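Side-chain contacts in Polyphosphate:AMP phosphotransferase (Meiothermus ruber H328, PDB 5O6M), which uses inorganic polyphosphate as phosphate donor to convert AMP to ADP and ADP to ATP, and also accepts other nucleoside mono- and diphosphates: residues D79-P83 against S84-V88; G92-E96 against Q97-R101; L129-V133 against K134-P138; N236-V239 against S240-V244. The protein carries 1 engineered substitution. All coordinates share one frame; numbering follows the deposited sequence.

Interaction 1 (D79-P83 against S84-V88)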
# COMPACT_ATOMS: atom_id res chain seq x y z
N ASP D 79 14.30 -20.60 -12.11
CA ASP D 79 14.79 -20.22 -13.43
C ASP D 79 13.77 -20.63 -14.49
O ASP D 79 13.37 -21.80 -14.55
CB ASP D 79 16.14 -20.89 -13.69
CG ASP D 79 16.77 -20.44 -15.00
OD1 ASP D 79 17.55 -19.46 -14.97
OD2 ASP D 79 16.51 -21.07 -16.05
N GLY D 80 13.34 -19.68 -15.30
CA GLY D 80 12.41 -19.95 -16.37
C GLY D 80 10.94 -19.89 -15.99
O GLY D 80 10.09 -20.09 -16.86
N VAL D 81 10.61 -19.60 -14.74
CA VAL D 81 9.21 -19.46 -14.33
C VAL D 81 8.69 -18.12 -14.83
O VAL D 81 9.38 -17.10 -14.74
CB VAL D 81 9.06 -19.59 -12.80
CG1 VAL D 81 9.66 -20.89 -12.31
CG2 VAL D 81 9.68 -18.37 -12.11
N ASN D 82 7.47 -18.10 -15.32
CA ASN D 82 6.88 -16.88 -15.86
C ASN D 82 6.78 -15.79 -14.79
O ASN D 82 6.13 -16.02 -13.75
CB ASN D 82 5.50 -17.16 -16.45
CG ASN D 82 4.93 -15.96 -17.18
OD1 ASN D 82 5.28 -14.82 -16.89
ND2 ASN D 82 4.05 -16.22 -18.13
N PRO D 83 7.39 -14.62 -14.99
CA PRO D 83 7.32 -13.57 -13.96
C PRO D 83 5.91 -13.12 -13.64
O PRO D 83 5.69 -12.52 -12.57
CB PRO D 83 8.14 -12.42 -14.57
CG PRO D 83 9.03 -13.08 -15.59
CD PRO D 83 8.23 -14.23 -16.14
N SER D 84 4.93 -13.38 -14.51
CA SER D 84 3.58 -12.91 -14.27
C SER D 84 2.89 -13.61 -13.11
O SER D 84 1.85 -13.13 -12.64
CB SER D 84 2.73 -13.08 -15.54
OG SER D 84 3.36 -12.47 -16.65
N GLY D 85 3.44 -14.73 -12.64
CA GLY D 85 2.78 -15.49 -11.60
C GLY D 85 3.62 -15.72 -10.36
O GLY D 85 3.10 -16.19 -9.34
N VAL D 86 4.91 -15.41 -10.44
CA VAL D 86 5.83 -15.61 -9.32
C VAL D 86 6.40 -14.26 -8.91
O VAL D 86 6.92 -13.52 -9.75
CB VAL D 86 6.96 -16.60 -9.69
CG1 VAL D 86 7.78 -16.06 -10.85
CG2 VAL D 86 7.85 -16.87 -8.48
N ARG D 87 6.29 -13.94 -7.62
CA ARG D 87 6.73 -12.67 -7.07
C ARG D 87 7.59 -12.90 -5.84
O ARG D 87 7.29 -13.77 -5.02
CB ARG D 87 5.54 -11.78 -6.71
CG ARG D 87 5.93 -10.50 -5.98
CD ARG D 87 4.76 -9.54 -5.84
NE ARG D 87 3.66 -10.10 -5.06
CZ ARG D 87 3.57 -10.04 -3.73
NH1 ARG D 87 4.53 -9.45 -3.03
NH2 ARG D 87 2.52 -10.56 -3.11
N VAL D 88 8.67 -12.14 -5.72
CA VAL D 88 9.56 -12.21 -4.56
C VAL D 88 9.31 -11.00 -3.67
O VAL D 88 9.33 -9.86 -4.14
CB VAL D 88 11.04 -12.28 -4.99
CG1 VAL D 88 11.94 -12.31 -3.77
CG2 VAL D 88 11.27 -13.49 -5.87
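Asn82 turns its side-chain carbonyl toward Ser84, two residues on, and OD1 takes two bonds there. Ser84 N lies 2.8 Å from Asn82 OD1 along a nearly straight N-H, and Ser84 OG gives its proton to the same Asn82 OD1 at 3.0 Å. Both donors come from one face of the amide, out of its plane. The reach follows from CG lying anti to the backbone N of Asn82 (chi1 -173°), with the Ser84 hydroxyl beside its own backbone N. The first bond makes an Asx turn, laid over a type I beta-turn that Gly85 N closes onto Asn82 O at 3.2 Å. Pro83 suits the second position of that turn because its ring already fixes the phi required. The turn carries the chain from helix 70-77 into strand 86-90 of the parallel sheet. Next to the turn, Val81 and Val86 cross at about a right angle, with Val81 CG2 only 3.2 Å from Val86 CG1, a tight contact. Branched, compact valines fill this buried corner, where Val81 also packs on Leu43 and Val86 on Ile119. Pro83 also packs on Val88 of the second subunit.

Interaction 2 (G92-E96 against Q97-R101). With ATP (adenosine-5'-triphosphate), chain X; PO4 (phosphate ion), chain B.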
# COMPACT_ATOMS: atom_id res chain seq x y z
N GLY D 92 13.86 -6.72 4.83
CA GLY D 92 15.08 -6.23 5.43
C GLY D 92 14.82 -5.58 6.77
O GLY D 92 13.79 -5.79 7.41
N VAL D 93 15.77 -4.77 7.21
CA VAL D 93 15.64 -4.18 8.55
C VAL D 93 14.43 -3.24 8.57
O VAL D 93 14.30 -2.38 7.68
CB VAL D 93 16.93 -3.44 8.94
CG1 VAL D 93 18.00 -3.63 7.88
CG2 VAL D 93 16.66 -1.96 9.22
N PRO D 94 13.53 -3.39 9.54
CA PRO D 94 12.27 -2.62 9.50
C PRO D 94 12.50 -1.12 9.52
O PRO D 94 13.39 -0.61 10.21
CB PRO D 94 11.55 -3.08 10.77
CG PRO D 94 12.11 -4.44 11.06
CD PRO D 94 13.55 -4.39 10.62
N THR D 95 11.69 -0.40 8.74
CA THR D 95 11.70 1.05 8.80
C THR D 95 10.90 1.51 10.03
O THR D 95 10.19 0.73 10.66
CB THR D 95 11.11 1.64 7.52
OG1 THR D 95 9.71 1.34 7.44
CG2 THR D 95 11.81 1.05 6.31
N GLU D 96 11.03 2.80 10.35
CA GLU D 96 10.26 3.33 11.48
C GLU D 96 8.77 3.23 11.21
O GLU D 96 7.98 2.95 12.12
CB GLU D 96 10.67 4.77 11.78
CG GLU D 96 10.26 5.24 13.18
CD GLU D 96 8.81 5.68 13.28
OE1 GLU D 96 8.25 6.17 12.28
OE2 GLU D 96 8.22 5.52 14.38
N GLN D 97 8.36 3.47 9.96
CA GLN D 97 6.96 3.30 9.59
C GLN D 97 6.49 1.87 9.85
O GLN D 97 5.37 1.65 10.33
CB GLN D 97 6.77 3.68 8.12
CG GLN D 97 5.33 3.79 7.69
CD GLN D 97 5.18 3.92 6.19
OE1 GLN D 97 6.00 4.57 5.53
NE2 GLN D 97 4.13 3.33 5.63
N GLU D 98 7.34 0.87 9.56
CA GLU D 98 6.95 -0.51 9.77
C GLU D 98 6.97 -0.89 11.25
O GLU D 98 6.15 -1.70 11.69
CB GLU D 98 7.84 -1.45 8.96
CG GLU D 98 7.70 -1.29 7.45
CD GLU D 98 8.72 -2.09 6.66
OE1 GLU D 98 9.79 -2.42 7.21
OE2 GLU D 98 8.45 -2.38 5.47
N LEU D 99 7.90 -0.32 12.03
CA LEU D 99 7.94 -0.60 13.46
C LEU D 99 6.79 0.05 14.22
O LEU D 99 6.51 -0.36 15.36
CB LEU D 99 9.28 -0.13 14.05
CG LEU D 99 10.53 -0.90 13.63
CD1 LEU D 99 11.79 -0.13 14.02
CD2 LEU D 99 10.55 -2.29 14.25
N ALA D 100 6.12 1.05 13.64
CA ALA D 100 5.00 1.68 14.33
C ALA D 100 3.77 0.79 14.39
O ALA D 100 2.81 1.13 15.09
CB ALA D 100 4.65 3.00 13.65
N ARG D 101 3.77 -0.34 13.67
CA ARG D 101 2.74 -1.36 13.75
C ARG D 101 3.36 -2.67 14.22
O ARG D 101 4.58 -2.83 14.25
CB ARG D 101 2.05 -1.58 12.41
CG ARG D 101 1.15 -0.45 11.96
CD ARG D 101 1.84 0.34 10.86
NE ARG D 101 0.98 1.38 10.31
CZ ARG D 101 1.44 2.49 9.75
NH1 ARG D 101 2.75 2.71 9.69
NH2 ARG D 101 0.60 3.39 9.26
PG ATP X . 20.27 -10.55 2.40
O1G ATP X . 18.85 -11.01 2.57
O2G ATP X . 21.22 -11.13 3.44
O3G ATP X . 20.83 -10.85 1.00
PB ATP X . 20.52 -7.73 1.61
O1B ATP X . 21.81 -7.05 1.80
O2B ATP X . 20.21 -8.24 0.20
O3B ATP X . 20.36 -8.97 2.60
PA ATP X . 18.06 -6.87 3.02
O1A ATP X . 16.97 -7.65 2.39
O2A ATP X . 17.68 -5.42 3.32
O3A ATP X . 19.31 -6.79 2.04
O5' ATP X . 18.46 -7.51 4.48
C5' ATP X . 19.18 -6.72 5.44
C4' ATP X . 19.03 -7.25 6.85
O4' ATP X . 17.69 -7.07 7.35
C3' ATP X . 19.37 -8.73 7.08
O3' ATP X . 20.58 -8.83 7.82
C2' ATP X . 18.18 -9.26 7.90
O2' ATP X . 18.57 -10.09 8.98
C1' ATP X . 17.59 -7.96 8.43
N9 ATP X . 16.21 -8.04 8.90
C8 ATP X . 15.14 -8.62 8.27
N7 ATP X . 14.05 -8.65 8.99
C5 ATP X . 14.42 -8.03 10.17
C6 ATP X . 13.72 -7.75 11.36
N6 ATP X . 12.45 -8.12 11.58
N1 ATP X . 14.38 -7.11 12.35
C2 ATP X . 15.66 -6.79 12.16
N3 ATP X . 16.43 -7.02 11.09
C4 ATP X . 15.75 -7.64 10.13
P PO4 B . 2.92 6.45 9.27
O1 PO4 B . 3.40 5.03 9.08
O2 PO4 B . 1.61 6.42 10.02
O3 PO4 B . 3.96 7.22 10.05
O4 PO4 B . 2.72 7.10 7.92
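Thr95 and Glu98 exchange hydrogen bonds at the start of a short helix. Glu98 N donates to Thr95 OG1 at 3.2 Å, and Thr95 N returns a bond to Glu98 OE1, also 3.2 Å, meeting it from above the carboxylate plane. Threonine places OG1 between its backbone N and carbonyl carbon (chi1 68°), which turns the hydroxyl toward the first turn's amides. Glu98 runs extended beyond CG, long enough to bring its carboxylate back to the capping residue. The backbone bond from Leu99 N to Thr95 O, 2.9 Å, opens the helix's own bonding.

This reciprocal pair is a capping box, with Thr95 as N-cap, and it joins the helix to the loop that leaves strand 86-90 and borders the ATP pocket. Glu98 OE1 is shared with Arg106 in a salt bridge, which probably keeps the carboxylate ionised.

Among apolar contacts, Leu99 CD2 touches Pro94 CB at 3.7 Å.

Toward the nucleotide, Pro94 CD of the same ring lies over the adenine face, 3.3 Å from ATP N1, so the rigid proline connects helix and base. Gly92 suits its place because a CB there would run into an alpha-phosphate oxygen.

At the far end, Arg101 NH1 bonds back to Gln97 O at 2.9 Å, that oxygen lying in the guanidinium plane. A phosphate ion, probably from the crystallisation liquor, meets the same group; Arg101 NH2 makes a weak bond to its O2, while the position of its O1 is doubtful. Trp105 adds a cation-pi contact to Arg101.

Interaction 3 (L129-V133 against K134-P138). With ATP (adenosine-5'-triphosphate), chain X; PO4 (phosphate ion), chain Z.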
# COMPACT_ATOMS: atom_id res chain seq x y z
N LEU D 129 14.24 -14.27 15.33
CA LEU D 129 15.60 -14.70 15.01
C LEU D 129 16.58 -13.59 15.36
O LEU D 129 17.05 -13.51 16.51
CB LEU D 129 15.72 -15.08 13.53
CG LEU D 129 14.95 -16.32 13.09
CD1 LEU D 129 14.94 -16.43 11.57
CD2 LEU D 129 15.56 -17.57 13.71
N VAL D 130 16.89 -12.72 14.40
CA VAL D 130 17.77 -11.59 14.69
C VAL D 130 17.20 -10.77 15.85
O VAL D 130 17.94 -10.22 16.66
CB VAL D 130 18.00 -10.74 13.43
CG1 VAL D 130 16.68 -10.18 12.91
CG2 VAL D 130 18.98 -9.61 13.73
N VAL D 131 15.87 -10.66 15.92
CA VAL D 131 15.24 -9.92 17.02
C VAL D 131 15.55 -10.60 18.35
O VAL D 131 15.79 -9.92 19.36
CB VAL D 131 13.73 -9.80 16.78
CG1 VAL D 131 13.02 -9.38 18.07
CG2 VAL D 131 13.45 -8.80 15.67
N ARG D 132 15.55 -11.93 18.38
CA ARG D 132 15.88 -12.66 19.59
C ARG D 132 17.38 -12.66 19.86
O ARG D 132 17.82 -12.38 20.99
CB ARG D 132 15.35 -14.09 19.49
CG ARG D 132 16.16 -15.12 20.28
CD ARG D 132 15.43 -16.45 20.33
NE ARG D 132 16.29 -17.55 20.76
CZ ARG D 132 15.85 -18.68 21.30
NH1 ARG D 132 14.55 -18.86 21.51
NH2 ARG D 132 16.71 -19.62 21.66
N VAL D 133 18.19 -12.96 18.84
CA VAL D 133 19.63 -13.11 19.05
C VAL D 133 20.23 -11.81 19.57
O VAL D 133 21.11 -11.83 20.44
CB VAL D 133 20.31 -13.57 17.75
CG1 VAL D 133 21.81 -13.35 17.84
CG2 VAL D 133 19.99 -15.03 17.47
N LYS D 134 19.78 -10.68 19.05
CA LYS D 134 20.30 -9.37 19.44
C LYS D 134 19.39 -8.66 20.43
O LYS D 134 19.56 -7.46 20.67
CB LYS D 134 20.54 -8.50 18.21
CG LYS D 134 21.57 -9.07 17.26
CD LYS D 134 21.82 -8.14 16.08
CE LYS D 134 22.84 -8.75 15.12
NZ LYS D 134 22.93 -7.99 13.84
N ASN D 135 18.41 -9.36 21.00
CA ASN D 135 17.50 -8.79 21.99
C ASN D 135 16.97 -7.43 21.53
O ASN D 135 17.05 -6.43 22.25
CB ASN D 135 18.18 -8.68 23.35
CG ASN D 135 18.69 -10.01 23.86
OD1 ASN D 135 19.90 -10.23 23.97
ND2 ASN D 135 17.77 -10.92 24.17
N LEU D 136 16.40 -7.41 20.32
CA LEU D 136 15.79 -6.18 19.83
C LEU D 136 14.50 -5.86 20.57
O LEU D 136 14.05 -4.71 20.55
CB LEU D 136 15.55 -6.27 18.33
CG LEU D 136 16.82 -6.46 17.49
CD1 LEU D 136 16.49 -6.45 16.00
CD2 LEU D 136 17.86 -5.40 17.82
N VAL D 137 13.88 -6.87 21.19
CA VAL D 137 12.83 -6.67 22.18
C VAL D 137 13.04 -7.66 23.31
O VAL D 137 13.69 -8.70 23.13
CB VAL D 137 11.42 -6.84 21.58
CG1 VAL D 137 11.20 -5.86 20.44
CG2 VAL D 137 11.22 -8.28 21.11
N PRO D 138 12.52 -7.35 24.50
CA PRO D 138 12.73 -8.25 25.64
C PRO D 138 12.19 -9.64 25.35
O PRO D 138 11.19 -9.80 24.66
CB PRO D 138 11.96 -7.57 26.78
CG PRO D 138 11.82 -6.13 26.35
CD PRO D 138 11.73 -6.16 24.85
PG ATP X . 20.27 -10.55 2.40
O1G ATP X . 18.85 -11.01 2.57
O2G ATP X . 21.22 -11.13 3.44
O3G ATP X . 20.83 -10.85 1.00
PB ATP X . 20.52 -7.73 1.61
O1B ATP X . 21.81 -7.05 1.80
O2B ATP X . 20.21 -8.24 0.20
O3B ATP X . 20.36 -8.97 2.60
PA ATP X . 18.06 -6.87 3.02
O1A ATP X . 16.97 -7.65 2.39
O2A ATP X . 17.68 -5.42 3.32
O3A ATP X . 19.31 -6.79 2.04
O5' ATP X . 18.46 -7.51 4.48
C5' ATP X . 19.18 -6.72 5.44
C4' ATP X . 19.03 -7.25 6.85
O4' ATP X . 17.69 -7.07 7.35
C3' ATP X . 19.37 -8.73 7.08
O3' ATP X . 20.58 -8.83 7.82
C2' ATP X . 18.18 -9.26 7.90
O2' ATP X . 18.57 -10.09 8.98
C1' ATP X . 17.59 -7.96 8.43
N9 ATP X . 16.21 -8.04 8.90
C8 ATP X . 15.14 -8.62 8.27
N7 ATP X . 14.05 -8.65 8.99
C5 ATP X . 14.42 -8.03 10.17
C6 ATP X . 13.72 -7.75 11.36
N6 ATP X . 12.45 -8.12 11.58
N1 ATP X . 14.38 -7.11 12.35
C2 ATP X . 15.66 -6.79 12.16
N3 ATP X . 16.43 -7.02 11.09
C4 ATP X . 15.75 -7.64 10.13
P PO4 Z . 14.69 -22.37 23.64
O1 PO4 Z . 14.99 -23.29 22.47
O2 PO4 Z . 15.91 -21.53 23.94
O3 PO4 Z . 14.35 -23.21 24.84
O4 PO4 Z . 13.53 -21.47 23.30
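Val131 and Leu136 meet beside the adenine and both touch it, along with Val130. Val130 CG1 comes within 3.6 Å of ATP C2, Val131 CG2 within 3.8 Å of ATP N1, and Leu136 CD1 reaches C2 as well. Aliphatic groups suit an adenine pocket because they offer dispersion contacts to the base without demanding hydrogen bonds from it.

The next layer is what these residues do to one another. Val131 and Leu136 cross at about a right angle, with Val131 CG2 3.9 Å from Leu136 CD1. The other branch, Val131 CG1, stands anti to the backbone N (chi1 164°) and is thereby turned to Val137, whose CG2 lies 3.7 Å from it. One beta-branched residue thus serves the base with one methyl and the following loop with the other.

What brings Leu136 back over the helix is a Schellman motif. Leu136 N bonds to Val131 O at 2.8 Å, in the carbonyl plane, while Asn135 N bonds to Arg132 O from well above that carbonyl's plane. Asn135 is the C-prime residue, with phi 47°, and after glycine asparagine is the residue that most readily adopts such a positive phi.

Farther out, the Lys134 chain passes obliquely over Val130, Lys134 CD lying 4.0 Å from Val130 CG2, and its ammonium ends in a salt bridge to Asp199. Tyr206 of helix 203-217 packs on Val130 and Val133. Arg132 extends away from the pocket to a phosphate ion, probably from the crystallisation liquor, which its NH2 meets at O2 over 3.1 Å.

Interaction 4 (N236-V239 against S240-V244)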
# COMPACT_ATOMS: atom_id res chain seq x y z
N ASN D 236 19.14 -27.29 -4.50
CA ASN D 236 18.25 -26.92 -5.59
C ASN D 236 17.35 -28.08 -6.00
O ASN D 236 16.16 -27.89 -6.26
CB ASN D 236 19.06 -26.42 -6.79
CG ASN D 236 19.88 -25.19 -6.46
OD1 ASN D 236 19.56 -24.44 -5.54
ND2 ASN D 236 20.96 -24.98 -7.22
N TRP D 237 17.90 -29.30 -6.07
CA TRP D 237 17.08 -30.45 -6.46
C TRP D 237 16.02 -30.74 -5.41
O TRP D 237 14.85 -30.97 -5.74
CB TRP D 237 17.95 -31.69 -6.68
CG TRP D 237 17.09 -32.91 -6.91
CD1 TRP D 237 16.54 -33.31 -8.09
CD2 TRP D 237 16.65 -33.85 -5.92
NE1 TRP D 237 15.80 -34.46 -7.91
CE2 TRP D 237 15.85 -34.81 -6.58
CE3 TRP D 237 16.86 -33.98 -4.55
CZ2 TRP D 237 15.26 -35.88 -5.92
CZ3 TRP D 237 16.27 -35.05 -3.88
CH2 TRP D 237 15.48 -35.99 -4.57
N LEU D 238 16.41 -30.77 -4.13
CA LEU D 238 15.47 -31.16 -3.08
C LEU D 238 14.34 -30.14 -2.94
O LEU D 238 13.17 -30.52 -2.86
CB LEU D 238 16.21 -31.33 -1.75
CG LEU D 238 15.33 -31.81 -0.60
CD1 LEU D 238 14.58 -33.07 -0.99
CD2 LEU D 238 16.17 -32.04 0.65
N VAL D 239 14.68 -28.85 -2.92
CA VAL D 239 13.64 -27.83 -2.86
C VAL D 239 12.71 -27.96 -4.06
O VAL D 239 11.48 -27.87 -3.92
CB VAL D 239 14.26 -26.42 -2.77
CG1 VAL D 239 13.19 -25.36 -2.99
CG2 VAL D 239 14.93 -26.22 -1.42
N SER D 240 13.27 -28.18 -5.25
CA SER D 240 12.44 -28.34 -6.44
C SER D 240 11.49 -29.53 -6.30
O SER D 240 10.30 -29.42 -6.62
CB SER D 240 13.33 -28.51 -7.67
OG SER D 240 14.16 -27.38 -7.85
N HIS D 241 11.99 -30.66 -5.81
CA HIS D 241 11.14 -31.84 -5.68
C HIS D 241 9.98 -31.58 -4.73
O HIS D 241 8.82 -31.85 -5.06
CB HIS D 241 11.95 -33.05 -5.21
CG HIS D 241 11.10 -34.25 -4.93
ND1 HIS D 241 10.58 -35.05 -5.92
CD2 HIS D 241 10.67 -34.78 -3.76
CE1 HIS D 241 9.87 -36.02 -5.38
NE2 HIS D 241 9.91 -35.88 -4.07
N ILE D 242 10.28 -31.05 -3.55
CA ILE D 242 9.23 -30.79 -2.57
C ILE D 242 8.20 -29.83 -3.14
O ILE D 242 6.99 -30.06 -3.03
CB ILE D 242 9.85 -30.27 -1.26
CG1 ILE D 242 10.69 -31.38 -0.61
CG2 ILE D 242 8.78 -29.75 -0.31
CD1 ILE D 242 11.65 -30.90 0.46
N LEU D 243 8.66 -28.77 -3.80
CA LEU D 243 7.73 -27.78 -4.35
C LEU D 243 6.84 -28.38 -5.43
O LEU D 243 5.62 -28.19 -5.43
CB LEU D 243 8.49 -26.58 -4.90
CG LEU D 243 7.62 -25.57 -5.64
CD1 LEU D 243 6.50 -25.07 -4.73
CD2 LEU D 243 8.45 -24.40 -6.16
N VAL D 244 7.43 -29.12 -6.37
CA VAL D 244 6.67 -29.64 -7.50
C VAL D 244 5.58 -30.59 -7.02
O VAL D 244 4.41 -30.48 -7.43
CB VAL D 244 7.60 -30.32 -8.53
CG1 VAL D 244 6.79 -31.22 -9.44
CG2 VAL D 244 8.34 -29.27 -9.33
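Ile242 lies one helical turn beyond Leu238 and leans back over it. Its CB sits 3.7 Å from Leu238 O, and CG1 comes closer to the same oxygen. With CG1 anti to the carbonyl carbon of Ile242 (chi1 -66°), the branch runs back toward Leu238. At the tip, Ile242 CD1 lies 3.7 Å from Leu238 O and reaches Leu238 CG and CD1, 3.9 Å from the latter, while Tyr225 packs on the isoleucine. Ile242 N also bonds to Leu238 O, almost straight.

Ser240 treats Asn236 differently: its OG donates to Asn236 O at 2.6 Å, and its backbone N reaches the same oxygen from the opposite face at 3.1 Å. A small serine can thus satisfy its hydroxyl within the helix while buried against Leu36 and Val77. His241 CB lies over one face of the Trp237 ring. The ring planes are nearly parallel, at 12°, but slid so far apart that they barely overlap, with centroids 5.7 Å apart.

These i to i+4 contacts belong to helix 232-249, which packs on helices 29-53 and 70-77 and on strand 224-228, at one edge of the parallel sheet within this chain, in a fold of the P-loop kinase type.

The four contacts come in series, and none nests within or crosses another; interactions 1 to 3 each close a short turn or helix end, while interaction 4 spans one turn inside a helix. Interaction 1 turns the chain from helix 70-77 into strand 86-90, an outer strand of the sheet within this chain. Interaction 2 follows directly after that strand, starting helix 96-99, and interaction 3 ends helix 130-133. Their centres are about 15 Å apart, and ATP bridges them, its adenine meeting both. Interaction 4 lies far from the nucleotide base, within helix 232-249. Interactions 1 and 4, about 7 Å apart at nearest atoms, both pack on helix 29-53, where Leu43 receives Val81 and Leu243.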